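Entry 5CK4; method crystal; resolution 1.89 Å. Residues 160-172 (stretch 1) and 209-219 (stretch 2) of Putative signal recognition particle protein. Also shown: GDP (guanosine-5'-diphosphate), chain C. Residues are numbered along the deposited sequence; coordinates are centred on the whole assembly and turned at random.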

# COMPACT_ATOMS: atom_id res chain seq x y z
N SER A 160 -0.45 13.31 -12.90
CA SER A 160 -1.29 13.20 -11.72
C SER A 160 -0.46 13.09 -10.44
O SER A 160 0.47 12.30 -10.36
CB SER A 160 -2.22 11.99 -11.84
OG SER A 160 -3.00 11.84 -10.66
N LYS A 161 -0.82 13.89 -9.44
CA LYS A 161 -0.11 13.89 -8.17
C LYS A 161 -0.43 12.65 -7.33
O LYS A 161 -1.60 12.33 -7.08
CB LYS A 161 -0.45 15.17 -7.39
CG LYS A 161 0.28 15.33 -6.07
CD LYS A 161 0.27 16.80 -5.63
CE LYS A 161 0.82 16.98 -4.22
NZ LYS A 161 0.02 16.22 -3.22
N LEU A 162 0.61 11.93 -6.91
CA LEU A 162 0.45 10.77 -6.04
C LEU A 162 0.15 11.20 -4.61
O LEU A 162 0.95 11.91 -4.00
CB LEU A 162 1.71 9.91 -6.08
CG LEU A 162 1.67 8.65 -5.21
CD1 LEU A 162 0.56 7.72 -5.68
CD2 LEU A 162 3.02 7.96 -5.23
N LYS A 163 -0.99 10.79 -4.06
CA LYS A 163 -1.37 11.23 -2.72
C LYS A 163 -1.59 10.11 -1.71
O LYS A 163 -1.69 10.37 -0.50
CB LYS A 163 -2.61 12.13 -2.78
CG LYS A 163 -2.39 13.43 -3.55
CD LYS A 163 -3.33 14.53 -3.08
CE LYS A 163 -2.95 15.03 -1.69
NZ LYS A 163 -3.56 16.36 -1.38
N ALA A 164 -1.66 8.87 -2.18
CA ALA A 164 -1.83 7.75 -1.26
C ALA A 164 -1.48 6.42 -1.91
O ALA A 164 -1.39 6.32 -3.13
CB ALA A 164 -3.25 7.70 -0.69
N VAL A 165 -1.33 5.41 -1.07
CA VAL A 165 -1.04 4.06 -1.52
C VAL A 165 -2.02 3.10 -0.87
O VAL A 165 -2.26 3.18 0.33
CB VAL A 165 0.39 3.64 -1.08
CG1 VAL A 165 0.60 2.11 -1.26
CG2 VAL A 165 1.42 4.42 -1.86
N ILE A 166 -2.62 2.22 -1.65
CA ILE A 166 -3.31 1.08 -1.06
C ILE A 166 -2.46 -0.16 -1.29
O ILE A 166 -2.12 -0.49 -2.44
CB ILE A 166 -4.70 0.87 -1.68
CG1 ILE A 166 -5.62 2.06 -1.37
CG2 ILE A 166 -5.32 -0.43 -1.16
CD1 ILE A 166 -6.98 2.00 -2.13
N PHE A 167 -2.06 -0.83 -0.21
CA PHE A 167 -1.33 -2.10 -0.34
C PHE A 167 -2.32 -3.24 -0.08
O PHE A 167 -2.73 -3.46 1.07
CB PHE A 167 -0.17 -2.17 0.65
CG PHE A 167 0.68 -3.41 0.49
CD1 PHE A 167 0.34 -4.60 1.13
CD2 PHE A 167 1.81 -3.38 -0.33
CE1 PHE A 167 1.13 -5.73 0.97
CE2 PHE A 167 2.60 -4.52 -0.49
CZ PHE A 167 2.26 -5.69 0.16
N LEU A 168 -2.70 -3.95 -1.14
CA LEU A 168 -3.72 -5.00 -1.05
C LEU A 168 -3.07 -6.37 -0.87
O LEU A 168 -2.11 -6.69 -1.55
CB LEU A 168 -4.57 -5.01 -2.31
CG LEU A 168 -5.93 -5.73 -2.36
CD1 LEU A 168 -6.97 -5.00 -1.51
CD2 LEU A 168 -6.40 -5.80 -3.80
N LEU A 169 -3.63 -7.17 0.03
CA LEU A 169 -3.17 -8.54 0.24
C LEU A 169 -4.38 -9.47 0.40
O LEU A 169 -5.48 -9.02 0.74
CB LEU A 169 -2.23 -8.65 1.45
CG LEU A 169 -2.79 -8.20 2.83
CD1 LEU A 169 -3.56 -9.34 3.54
CD2 LEU A 169 -1.66 -7.69 3.71
N ASP A 170 -4.14 -10.76 0.19
CA ASP A 170 -5.14 -11.80 0.37
C ASP A 170 -5.12 -12.25 1.83
O ASP A 170 -4.20 -12.96 2.24
CB ASP A 170 -4.81 -12.97 -0.59
CG ASP A 170 -5.84 -14.08 -0.55
OD1 ASP A 170 -6.62 -14.16 0.42
OD2 ASP A 170 -5.86 -14.89 -1.50
N ALA A 171 -6.12 -11.85 2.61
CA ALA A 171 -6.13 -12.19 4.03
C ALA A 171 -6.35 -13.68 4.28
O ALA A 171 -6.06 -14.17 5.37
CB ALA A 171 -7.16 -11.34 4.82
N ALA A 172 -6.88 -14.38 3.28
CA ALA A 172 -7.08 -15.82 3.41
C ALA A 172 -5.78 -16.59 3.17
O ALA A 172 -5.49 -17.56 3.87
CB ALA A 172 -8.18 -16.31 2.48
N PRO A 209 8.63 16.47 2.43
CA PRO A 209 7.76 16.18 1.28
C PRO A 209 6.30 16.06 1.72
O PRO A 209 6.01 15.95 2.91
CB PRO A 209 8.28 14.82 0.80
CG PRO A 209 8.81 14.17 2.04
CD PRO A 209 9.46 15.31 2.80
N SER A 210 5.40 16.10 0.75
CA SER A 210 3.98 15.95 1.02
C SER A 210 3.73 14.54 1.56
O SER A 210 4.48 13.62 1.25
CB SER A 210 3.18 16.16 -0.27
OG SER A 210 3.52 15.16 -1.22
N SER A 211 2.70 14.38 2.37
CA SER A 211 2.42 13.08 2.97
C SER A 211 1.81 12.12 1.97
O SER A 211 1.02 12.52 1.11
CB SER A 211 1.50 13.23 4.18
OG SER A 211 2.20 13.79 5.28
N ILE A 212 2.19 10.85 2.07
CA ILE A 212 1.57 9.80 1.30
C ILE A 212 1.18 8.69 2.28
O ILE A 212 1.99 7.83 2.60
CB ILE A 212 2.50 9.26 0.20
CG1 ILE A 212 2.92 10.40 -0.74
CG2 ILE A 212 1.82 8.16 -0.62
CD1 ILE A 212 3.95 9.98 -1.77
N PRO A 213 -0.06 8.73 2.78
CA PRO A 213 -0.52 7.67 3.69
C PRO A 213 -0.65 6.30 3.01
O PRO A 213 -0.77 6.24 1.79
CB PRO A 213 -1.90 8.15 4.13
CG PRO A 213 -2.33 9.12 3.07
CD PRO A 213 -1.07 9.79 2.61
N VAL A 214 -0.64 5.23 3.80
CA VAL A 214 -0.67 3.88 3.24
C VAL A 214 -1.78 3.09 3.92
O VAL A 214 -1.78 2.93 5.15
CB VAL A 214 0.67 3.13 3.46
CG1 VAL A 214 0.59 1.70 2.93
CG2 VAL A 214 1.81 3.87 2.76
N LEU A 215 -2.73 2.63 3.12
CA LEU A 215 -3.80 1.78 3.63
C LEU A 215 -3.41 0.35 3.33
O LEU A 215 -3.23 -0.01 2.16
CB LEU A 215 -5.13 2.11 2.93
CG LEU A 215 -6.30 1.22 3.33
CD1 LEU A 215 -6.64 1.39 4.81
CD2 LEU A 215 -7.52 1.55 2.47
N ILE A 216 -3.25 -0.46 4.36
CA ILE A 216 -3.05 -1.88 4.14
C ILE A 216 -4.42 -2.55 4.11
O ILE A 216 -5.08 -2.70 5.14
CB ILE A 216 -2.12 -2.51 5.19
CG1 ILE A 216 -0.75 -1.85 5.13
CG2 ILE A 216 -2.01 -4.03 4.94
CD1 ILE A 216 0.17 -2.17 6.28
N ALA A 217 -4.86 -2.90 2.91
CA ALA A 217 -6.20 -3.41 2.69
C ALA A 217 -6.20 -4.94 2.75
O ALA A 217 -5.70 -5.61 1.83
CB ALA A 217 -6.74 -2.89 1.36
N ALA A 218 -6.72 -5.48 3.85
CA ALA A 218 -6.74 -6.92 4.05
C ALA A 218 -7.99 -7.50 3.39
O ALA A 218 -9.05 -7.59 4.03
CB ALA A 218 -6.69 -7.25 5.56
N ASN A 219 -7.84 -7.88 2.12
CA ASN A 219 -8.92 -8.29 1.23
C ASN A 219 -9.41 -9.73 1.47
O ASN A 219 -8.75 -10.52 2.14
CB ASN A 219 -8.47 -8.15 -0.24
CG ASN A 219 -9.64 -8.20 -1.22
OD1 ASN A 219 -10.76 -7.83 -0.88
ND2 ASN A 219 -9.37 -8.65 -2.45
PB GDP C . -4.65 -9.45 -8.92
O1B GDP C . -4.95 -8.42 -9.96
O2B GDP C . -4.10 -8.77 -7.67
O3B GDP C . -3.63 -10.47 -9.37
O3A GDP C . -5.97 -10.24 -8.46
PA GDP C . -7.32 -10.50 -9.31
O1A GDP C . -8.11 -9.24 -9.44
O2A GDP C . -7.04 -11.17 -10.63
O5' GDP C . -7.99 -11.48 -8.25
C5' GDP C . -7.40 -12.74 -7.97
C4' GDP C . -8.52 -13.71 -7.62
O4' GDP C . -9.06 -13.36 -6.35
C3' GDP C . -9.67 -13.64 -8.62
O3' GDP C . -10.19 -14.96 -8.75
C2' GDP C . -10.71 -12.78 -7.93
O2' GDP C . -12.04 -13.10 -8.31
C1' GDP C . -10.47 -13.15 -6.48
N9 GDP C . -10.91 -12.09 -5.54
C8 GDP C . -10.65 -10.77 -5.61
N7 GDP C . -11.20 -10.12 -4.55
C5 GDP C . -11.80 -11.05 -3.79
C6 GDP C . -12.58 -11.06 -2.54
O6 GDP C . -12.77 -9.98 -1.92
N1 GDP C . -13.02 -12.24 -2.08
C2 GDP C . -12.81 -13.41 -2.74
N2 GDP C . -13.30 -14.56 -2.23
N3 GDP C . -12.11 -13.47 -3.90
C4 GDP C . -11.60 -12.34 -4.45
O HOH W 1 1.61 13.50 -1.72

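Residues 214-219 form a strand that runs parallel to strand 160-170, and the two stretches together bury 838 Å². The approach to this pairing is polar. Lys161 NZ and Ser210 OG are 4.2 Å apart; a water accepts from Ser210 OG (2.6 Å) and weakly from Lys161 NZ (3.5 Å), and donates to Leu162 O (2.9 Å) and Ser211 O (3.1 Å). Ser211, exposed, contributes little else.

Ile212 is the first large apolar residue, and its branches reach different neighbours: CD1 lies 4.1 Å from Leu162 CD2, while CG2 packs 4.0 Å from Val165 CG2. Pro213 has no amide hydrogen to offer, and its ring carbon CD sits 3.2 Å from Lys163 O; its own carbonyl O accepts from Val165 N (3.0 Å), the first rung of the ladder.

From here the backbones interlock as parallel strands do: Val165, Phe167 and Leu169 each bond two residues of stretch 2, and side chains alternate between faces. Val214, Ile216 and Ala218 share one with Val165, Phe167 and Leu169; branched Val214 suits extended backbone. Leu215 N donates to Val165 O (2.9 Å) and Leu215 O accepts from Phe167 N (2.8 Å); on the other face, its CD2 lies 4.3 Å from Ile166 CG1. Ile216, also branched, brings CG2 to 3.9 Å from Leu169 CD2. Ala217 N donates to Phe167 O (2.9 Å) and Ala217 O accepts from Leu169 N (3.2 Å); a single methyl, it lets two larger neighbours close in, its CB 3.8 Å from Ile166 CG2 and 3.6 Å from Leu168 CD1. Ala218 CB meets Ala171 CB, in the loop after the strand, at 4.2 Å.

Asn219 ends the ladder, its N donating to Leu169 O (3.0 Å) and its O accepting from Ala171 N (3.0 Å). Its side chain borders the nucleotide, OD1 lying 3.1 Å from GDP O6, a contact between two acceptors and not a hydrogen bond.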